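Agap007691-pb (Anopheles gambiae, PDB 5C98) is a mosquito serpin of uncertain function that probably acts as an inhibitor of serine proteases. Local coordinates at residues F143-I155 with L169-L181. Residues are numbered along the deposited sequence; the frame is centred on the assembly and turned at random. Where two conformers were deposited one is given.
Sequences FYQRANTEIEDFI and LMLFSGVSVLTPL
Phe154 brings the edge of its ring down on the backbone of Ser173 and Gly174, with CZ 3.2 Å from Ser173 O and CE2 3.8 Å from Gly174 CA. This is the serpin arrangement in which helix F, here 133-146, and the chain that follows it lie across the face of beta-sheet A, meeting its strand 169-177. Beside Phe154 stands Tyr144 from the end of that helix, its ring held between two neighbours: Phe143 CD2 lies over the centre of one face and Phe154 CE2 over the centre of the opposite one. Since Gly174 has no side chain, Tyr144 can come down to the strand, its CE1 3.8 Å from Gly174 N, while its hydroxyl is hydrogen-bonded to Leu98 O on the neighbouring strand 95-104. Phe172 adds to this aromatic group: with CG anti to its carbonyl carbon (chi1 -54°), Phe172 CD1 comes within 4.0 Å of Phe154 CE1, and Phe172 CE1 lies 4.1 Å from Ile155 CD1. Farther along the strand, where it faces the chain that leaves the helix at Asn148, the contact turns to Leu178 and Ser176. Leu178 CD2 lies 3.8 Å from Glu150 CG, and Ile151 CD1 is 3.6 Å from Ser176 OG. That same hydroxyl donates a 2.8 Å hydrogen bond to Thr149 O, lying in the carbonyl plane with a C=O...OG angle of 149°.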
ATOM      1  N   PHE A 143     -15.085  -3.653  10.827  1.00 19.60           N
ATOM      2  CA  PHE A 143     -13.900  -4.494  10.979  1.00 19.08           C
ATOM      3  C   PHE A 143     -12.643  -3.644  11.081  1.00 18.97           C
ATOM      4  O   PHE A 143     -11.824  -3.842  11.989  1.00 19.11           O
ATOM      5  CB  PHE A 143     -13.773  -5.478   9.823  1.00 18.36           C
ATOM      6  CG  PHE A 143     -12.504  -6.270   9.844  1.00 18.95           C
ATOM      7  CD1 PHE A 143     -12.401  -7.400  10.640  1.00 20.87           C
ATOM      8  CD2 PHE A 143     -11.426  -5.907   9.063  1.00 19.13           C
ATOM      9  CE1 PHE A 143     -11.250  -8.134  10.660  1.00 19.38           C
ATOM     10  CE2 PHE A 143     -10.270  -6.645   9.091  1.00 18.57           C
ATOM     11  CZ  PHE A 143     -10.181  -7.752   9.898  1.00 18.29           C
ATOM     12  N   TYR A 144     -12.467  -2.693  10.156  1.00 18.81           N
ATOM     13  CA  TYR A 144     -11.245  -1.894  10.168  1.00 19.10           C
ATOM     14  C   TYR A 144     -11.232  -0.916  11.331  1.00 19.54           C
ATOM     15  O   TYR A 144     -10.153  -0.597  11.839  1.00 22.93           O
ATOM     16  CB  TYR A 144     -11.041  -1.233   8.800  1.00 18.46           C
ATOM     17  CG  TYR A 144     -10.582  -2.263   7.776  1.00 17.71           C
ATOM     18  CD1 TYR A 144      -9.258  -2.706   7.755  1.00 17.34           C
ATOM     19  CD2 TYR A 144     -11.457  -2.807   6.846  1.00 17.45           C
ATOM     20  CE1 TYR A 144      -8.831  -3.639   6.851  1.00 16.74           C
ATOM     21  CE2 TYR A 144     -11.029  -3.755   5.940  1.00 17.53           C
ATOM     22  CZ  TYR A 144      -9.718  -4.176   5.940  1.00 16.47           C
ATOM     23  OH  TYR A 144      -9.324  -5.119   5.001  1.00 17.16           O
ATOM     24  N   GLN A 145     -12.409  -0.499  11.820  1.00 20.15           N
ATOM     25  CA  GLN A 145     -12.468   0.322  13.037  1.00 20.99           C
ATOM     26  C   GLN A 145     -12.021  -0.481  14.254  1.00 24.29           C
ATOM     27  O   GLN A 145     -11.221   0.001  15.071  1.00 26.15           O
ATOM     28  CB  GLN A 145     -13.892   0.852  13.273  1.00 24.27           C
ATOM     29  CG  GLN A 145     -14.364   1.942  12.346  1.00 28.66           C
ATOM     30  CD  GLN A 145     -15.881   2.017  12.280  1.00 33.67           C
ATOM     31  OE1 GLN A 145     -16.596   1.363  13.059  1.00 36.57           O
ATOM     32  NE2 GLN A 145     -16.387   2.818  11.344  1.00 33.16           N
ATOM     33  N   ARG A 146     -12.535  -1.701  14.401  1.00 23.28           N
ATOM     34  CA  ARG A 146     -12.157  -2.540  15.531  1.00 25.85           C
ATOM     35  C   ARG A 146     -10.682  -2.915  15.479  1.00 24.63           C
ATOM     36  O   ARG A 146     -10.095  -3.218  16.524  1.00 25.05           O
ATOM     37  CB  ARG A 146     -12.988  -3.835  15.564  1.00 27.26           C
ATOM     38  CG  ARG A 146     -14.475  -3.684  15.912  1.00 31.57           C
ATOM     39  CD  ARG A 146     -15.153  -5.061  16.086  1.00 30.46           C
ATOM     40  NE  ARG A 146     -15.046  -5.958  14.927  1.00 36.40           N
ATOM     41  CZ  ARG A 146     -15.872  -5.958  13.877  1.00 29.07           C
ATOM     42  NH1 ARG A 146     -16.879  -5.098  13.808  1.00 34.36           N
ATOM     43  NH2 ARG A 146     -15.676  -6.819  12.884  1.00 29.50           N
ATOM     44  N   ALA A 147     -10.072  -2.895  14.296  1.00 25.74           N
ATOM     45  CA  ALA A 147      -8.674  -3.253  14.152  1.00 26.01           C
ATOM     46  C   ALA A 147      -7.747  -2.140  14.596  1.00 26.15           C
ATOM     47  O   ALA A 147      -6.540  -2.372  14.645  1.00 29.63           O
ATOM     48  CB  ALA A 147      -8.389  -3.624  12.703  1.00 27.55           C
ATOM     49  N   ASN A 148      -8.290  -0.964  14.925  1.00 26.26           N
ATOM     50  CA  ASN A 148      -7.523   0.161  15.464  1.00 31.36           C
ATOM     51  C   ASN A 148      -6.324   0.470  14.569  1.00 29.48           C
ATOM     52  O   ASN A 148      -5.166   0.438  14.979  1.00 34.43           O
ATOM     53  CB  ASN A 148      -7.105  -0.094  16.911  1.00 31.59           C
ATOM     54  CG  ASN A 148      -6.699   1.174  17.631  1.00 36.77           C
ATOM     55  OD1 ASN A 148      -7.087   2.274  17.242  1.00 37.63           O
ATOM     56  ND2 ASN A 148      -5.912   1.024  18.687  1.00 40.47           N
ATOM     57  N   THR A 149      -6.639   0.771  13.315  1.00 25.34           N
ATOM     58  CA  THR A 149      -5.639   0.907  12.269  1.00 28.39           C
ATOM     59  C   THR A 149      -5.689   2.273  11.607  1.00 24.96           C
ATOM     60  O   THR A 149      -5.132   2.456  10.519  1.00 21.73           O
ATOM     61  CB  THR A 149      -5.811  -0.205  11.244  1.00 30.83           C
ATOM     62  OG1 THR A 149      -4.583  -0.353  10.509  1.00 26.85           O
ATOM     63  CG2 THR A 149      -7.013   0.082  10.309  1.00 25.74           C
ATOM     64  N   GLU A 150      -6.327   3.241  12.260  1.00 27.27           N
ATOM     65  CA  GLU A 150      -6.374   4.621  11.802  1.00 26.53           C
ATOM     66  C   GLU A 150      -7.186   4.811  10.526  1.00 24.11           C
ATOM     67  O   GLU A 150      -7.015   5.821   9.840  1.00 26.10           O
ATOM     68  CB  GLU A 150      -4.975   5.243  11.653  1.00 25.92           C
ATOM     69  CG  GLU A 150      -4.248   5.446  12.959  1.00 38.01           C
ATOM     70  CD  GLU A 150      -5.057   6.282  13.925  1.00 51.23           C
ATOM     71  OE1 GLU A 150      -5.424   7.417  13.560  1.00 50.07           O
ATOM     72  OE2 GLU A 150      -5.356   5.787  15.030  1.00 57.31           O
ATOM     73  N   ILE A 151      -8.091   3.884  10.205  1.00 23.63           N
ATOM     74  CA  ILE A 151      -8.968   3.982   9.024  1.00 23.76           C
ATOM     75  C   ILE A 151     -10.386   3.758   9.535  1.00 26.22           C
ATOM     76  O   ILE A 151     -10.828   2.612   9.682  1.00 25.08           O
ATOM     77  CB  ILE A 151      -8.614   2.976   7.915  1.00 22.72           C
ATOM     78  CG1 ILE A 151      -7.195   3.174   7.413  1.00 24.79           C
ATOM     79  CG2 ILE A 151      -9.569   3.153   6.736  1.00 30.36           C
ATOM     80  CD1 ILE A 151      -6.719   2.094   6.457  1.00 31.29           C
ATOM     81  N   GLU A 152     -11.100   4.846   9.810  1.00 26.03           N
ATOM     82  CA  GLU A 152     -12.431   4.779  10.398  1.00 26.21           C
ATOM     83  C   GLU A 152     -13.544   4.763   9.363  1.00 31.76           C
ATOM     84  O   GLU A 152     -14.684   4.439   9.711  1.00 33.70           O
ATOM     85  CB  GLU A 152     -12.648   5.952  11.361  1.00 40.14           C
ATOM     86  CG  GLU A 152     -11.676   5.966  12.536  1.00 57.41           C
ATOM     87  CD  GLU A 152     -11.901   4.814  13.501  1.00 58.18           C
ATOM     88  OE1 GLU A 152     -13.009   4.733  14.078  1.00 62.57           O
ATOM     89  OE2 GLU A 152     -10.973   3.990  13.680  1.00 54.85           O
ATOM     90  N   ASP A 153     -13.252   5.099   8.110  1.00 27.44           N
ATOM     91  CA  ASP A 153     -14.234   5.080   7.021  1.00 28.04           C
ATOM     92  C   ASP A 153     -13.578   4.391   5.829  1.00 26.18           C
ATOM     93  O   ASP A 153     -13.220   5.003   4.823  1.00 26.72           O
ATOM     94  CB  ASP A 153     -14.699   6.487   6.670  1.00 37.34           C
ATOM     95  CG  ASP A 153     -15.851   6.945   7.532  1.00 56.81           C
ATOM     96  OD1 ASP A 153     -17.003   6.576   7.220  1.00 65.86           O
ATOM     97  OD2 ASP A 153     -15.600   7.666   8.520  1.00 62.82           O
ATOM     98  N   PHE A 154     -13.414   3.084   5.961  1.00 24.80           N
ATOM     99  CA  PHE A 154     -12.660   2.333   4.972  1.00 23.80           C
ATOM    100  C   PHE A 154     -13.288   2.439   3.576  1.00 24.05           C
ATOM    101  O   PHE A 154     -12.570   2.573   2.578  1.00 23.65           O
ATOM    102  CB  PHE A 154     -12.547   0.878   5.457  1.00 22.94           C
ATOM    103  CG  PHE A 154     -11.586   0.065   4.665  1.00 21.86           C
ATOM    104  CD1 PHE A 154     -11.957  -0.430   3.445  1.00 21.62           C
ATOM    105  CD2 PHE A 154     -10.305  -0.191   5.121  1.00 21.59           C
ATOM    106  CE1 PHE A 154     -11.084  -1.147   2.673  1.00 22.93           C
ATOM    107  CE2 PHE A 154      -9.433  -0.946   4.342  1.00 20.17           C
ATOM    108  CZ  PHE A 154      -9.826  -1.409   3.133  1.00 22.02           C
ATOM    109  N   ILE A 155     -14.620   2.330   3.477  1.00 24.74           N
ATOM    110  CA  ILE A 155     -15.325   2.343   2.196  1.00 25.09           C
ATOM    111  C   ILE A 155     -16.629   3.099   2.387  1.00 26.38           C
ATOM    112  O   ILE A 155     -17.094   3.314   3.507  1.00 26.86           O
ATOM    113  CB  ILE A 155     -15.659   0.955   1.573  1.00 24.41           C
ATOM    114  CG1 ILE A 155     -16.230   0.006   2.628  1.00 24.25           C
ATOM    115  CG2 ILE A 155     -14.453   0.348   0.835  1.00 23.29           C
ATOM    116  CD1 ILE A 155     -17.074  -1.102   2.017  1.00 25.87           C
ATOM    117  N   LEU A 169     -18.883 -11.777  -4.111  1.00 18.18           N
ATOM    118  CA  LEU A 169     -17.564 -11.960  -3.512  1.00 17.15           C
ATOM    119  C   LEU A 169     -16.779 -10.671  -3.657  1.00 17.66           C
ATOM    120  O   LEU A 169     -16.571 -10.203  -4.782  1.00 19.03           O
ATOM    121  CB  LEU A 169     -16.814 -13.069  -4.241  1.00 20.65           C
ATOM    122  CG  LEU A 169     -15.405 -13.366  -3.765  1.00 19.36           C
ATOM    123  CD1 LEU A 169     -15.413 -14.008  -2.370  1.00 20.22           C
ATOM    124  CD2 LEU A 169     -14.705 -14.316  -4.750  1.00 20.31           C
ATOM    125  N   MET A 170     -16.291 -10.122  -2.541  1.00 15.87           N
ATOM    126  CA  MET A 170     -15.501  -8.901  -2.575  1.00 17.29           C
ATOM    127  C   MET A 170     -14.368  -8.986  -1.574  1.00 17.60           C
ATOM    128  O   MET A 170     -14.489  -9.631  -0.530  1.00 18.53           O
ATOM    129  CB  MET A 170     -16.336  -7.684  -2.210  1.00 16.84           C
ATOM    130  CG  MET A 170     -17.566  -7.531  -3.100  1.00 19.57           C
ATOM    131  SD  MET A 170     -18.328  -5.903  -2.956  1.00 25.56           S
ATOM    132  CE  MET A 170     -17.178  -4.939  -3.905  1.00 24.21           C
ATOM    133  N   LEU A 171     -13.253  -8.345  -1.923  1.00 15.01           N
ATOM    134  CA  LEU A 171     -12.021  -8.418  -1.156  1.00 14.79           C
ATOM    135  C   LEU A 171     -11.590  -7.017  -0.756  1.00 14.40           C
ATOM    136  O   LEU A 171     -11.782  -6.063  -1.516  1.00 14.81           O
ATOM    137  CB  LEU A 171     -10.901  -9.058  -2.005  1.00 16.23           C
ATOM    138  CG  LEU A 171      -9.526  -9.239  -1.353  1.00 15.17           C
ATOM    139  CD1 LEU A 171      -9.595 -10.154  -0.126  1.00 16.87           C
ATOM    140  CD2 LEU A 171      -8.581  -9.789  -2.408  1.00 16.64           C
ATOM    141  N   PHE A 172     -10.995  -6.883   0.430  1.00 16.53           N
ATOM    142  CA  PHE A 172     -10.520  -5.622   0.971  1.00 15.89           C
ATOM    143  C   PHE A 172      -9.144  -5.803   1.585  1.00 15.45           C
ATOM    144  O   PHE A 172      -8.861  -6.843   2.176  1.00 15.01           O
ATOM    145  CB  PHE A 172     -11.526  -5.074   1.994  1.00 14.34           C
ATOM    146  CG  PHE A 172     -12.893  -4.975   1.415  1.00 16.47           C
ATOM    147  CD1 PHE A 172     -13.297  -3.818   0.761  1.00 17.21           C
ATOM    148  CD2 PHE A 172     -13.759  -6.045   1.448  1.00 17.29           C
ATOM    149  CE1 PHE A 172     -14.550  -3.760   0.178  1.00 18.45           C
ATOM    150  CE2 PHE A 172     -14.985  -5.983   0.850  1.00 18.43           C
ATOM    151  CZ  PHE A 172     -15.386  -4.843   0.228  1.00 19.45           C
ATOM    152  N   SER A 173      -8.284  -4.792   1.409  1.00 14.77           N
ATOM    153  CA  SER A 173      -6.946  -4.767   1.986  1.00 16.13           C
ATOM    154  C   SER A 173      -6.760  -3.440   2.688  1.00 15.05           C
ATOM    155  O   SER A 173      -6.972  -2.388   2.080  1.00 15.69           O
ATOM    156  CB  SER A 173      -5.913  -4.864   0.867  1.00 15.53           C
ATOM    157  OG  SER A 173      -4.650  -4.389   1.331  1.00 17.04           O
ATOM    158  N   GLY A 174      -6.350  -3.477   3.943  1.00 14.86           N
ATOM    159  CA  GLY A 174      -5.922  -2.286   4.652  1.00 17.26           C
ATOM    160  C   GLY A 174      -4.464  -2.400   5.038  1.00 17.72           C
ATOM    161  O   GLY A 174      -4.104  -3.382   5.693  1.00 17.99           O
ATOM    162  N   VAL A 175      -3.622  -1.413   4.705  1.00 14.90           N
ATOM    163  CA  VAL A 175      -2.218  -1.399   5.120  1.00 15.35           C
ATOM    164  C   VAL A 175      -1.924  -0.049   5.770  1.00 14.83           C
ATOM    165  O   VAL A 175      -1.943   0.986   5.094  1.00 14.67           O
ATOM    166  CB  VAL A 175      -1.245  -1.671   3.982  1.00 15.11           C
ATOM    167  CG1 VAL A 175       0.198  -1.597   4.477  1.00 17.47           C
ATOM    168  CG2 VAL A 175      -1.562  -3.056   3.391  1.00 16.75           C
ATOM    169  N   SER A 176      -1.638  -0.073   7.059  1.00 15.75           N
ATOM    170  CA  SER A 176      -1.407   1.124   7.852  1.00 15.91           C
ATOM    171  C   SER A 176      -0.040   1.048   8.482  1.00 14.37           C
ATOM    172  O   SER A 176       0.260   0.108   9.216  1.00 16.99           O
ATOM    173  CB  SER A 176      -2.462   1.286   8.941  1.00 21.08           C
ATOM    174  OG  SER A 176      -3.724   1.397   8.325  1.00 20.67           O
ATOM    175  N   VAL A 177       0.782   2.048   8.208  1.00 15.71           N
ATOM    176  CA  VAL A 177       2.072   2.189   8.865  1.00 17.82           C
ATOM    177  C   VAL A 177       1.840   3.061  10.091  1.00 19.48           C
ATOM    178  O   VAL A 177       1.445   4.223   9.954  1.00 21.46           O
ATOM    179  CB  VAL A 177       3.097   2.828   7.918  1.00 17.96           C
ATOM    180  CG1 VAL A 177       4.421   3.089   8.664  1.00 21.20           C
ATOM    181  CG2 VAL A 177       3.268   1.959   6.693  1.00 19.56           C
ATOM    182  N   LEU A 178       2.074   2.504  11.269  1.00 19.24           N
ATOM    183  CA  LEU A 178       1.730   3.141  12.531  1.00 20.77           C
ATOM    184  C   LEU A 178       2.936   3.493  13.396  1.00 20.91           C
ATOM    185  O   LEU A 178       2.793   4.285  14.332  1.00 29.96           O
ATOM    186  CB  LEU A 178       0.769   2.240  13.321  1.00 23.61           C
ATOM    187  CG  LEU A 178      -0.478   1.826  12.536  1.00 25.51           C
ATOM    188  CD1 LEU A 178      -1.244   0.731  13.272  1.00 34.21           C
ATOM    189  CD2 LEU A 178      -1.361   3.030  12.264  1.00 26.22           C
ATOM    190  N   THR A 179       4.107   2.968  13.089  1.00 21.99           N
ATOM    191  CA  THR A 179       5.264   3.216  13.928  0.50 22.29           C
ATOM    192  C   THR A 179       5.724   4.666  13.768  1.00 22.67           C
ATOM    193  O   THR A 179       5.683   5.211  12.661  1.00 21.56           O
ATOM    194  CB  THR A 179       6.381   2.258  13.519  0.50 24.85           C
ATOM    195  OG1 THR A 179       6.033   0.928  13.894  0.50 41.09           O
ATOM    196  CG2 THR A 179       7.639   2.586  14.205  0.50 14.25           C
ATOM    197  N   PRO A 180       6.176   5.308  14.849  1.00 21.01           N
ATOM    198  CA  PRO A 180       6.674   6.683  14.721  1.00 23.25           C
ATOM    199  C   PRO A 180       8.030   6.701  14.039  1.00 22.89           C
ATOM    200  O   PRO A 180       8.793   5.735  14.075  1.00 22.39           O
ATOM    201  CB  PRO A 180       6.803   7.167  16.172  1.00 23.48           C
ATOM    202  CG  PRO A 180       6.855   5.968  16.981  1.00 26.27           C
ATOM    203  CD  PRO A 180       6.167   4.851  16.249  1.00 23.00           C
ATOM    204  N   LEU A 181       8.351   7.847  13.445  1.00 21.09           N
ATOM    205  CA  LEU A 181       9.708   8.069  12.968  1.00 23.27           C
ATOM    206  C   LEU A 181      10.688   8.007  14.124  1.00 21.64           C
ATOM    207  O   LEU A 181      10.386   8.412  15.249  1.00 26.02           O
ATOM    208  CB  LEU A 181       9.849   9.463  12.362  1.00 23.90           C
ATOM    209  CG  LEU A 181       9.349   9.649  10.944  1.00 26.30           C
ATOM    210  CD1 LEU A 181       9.571  11.098  10.497  1.00 30.37           C
ATOM    211  CD2 LEU A 181       9.982   8.672   9.952  1.00 26.49           C
TER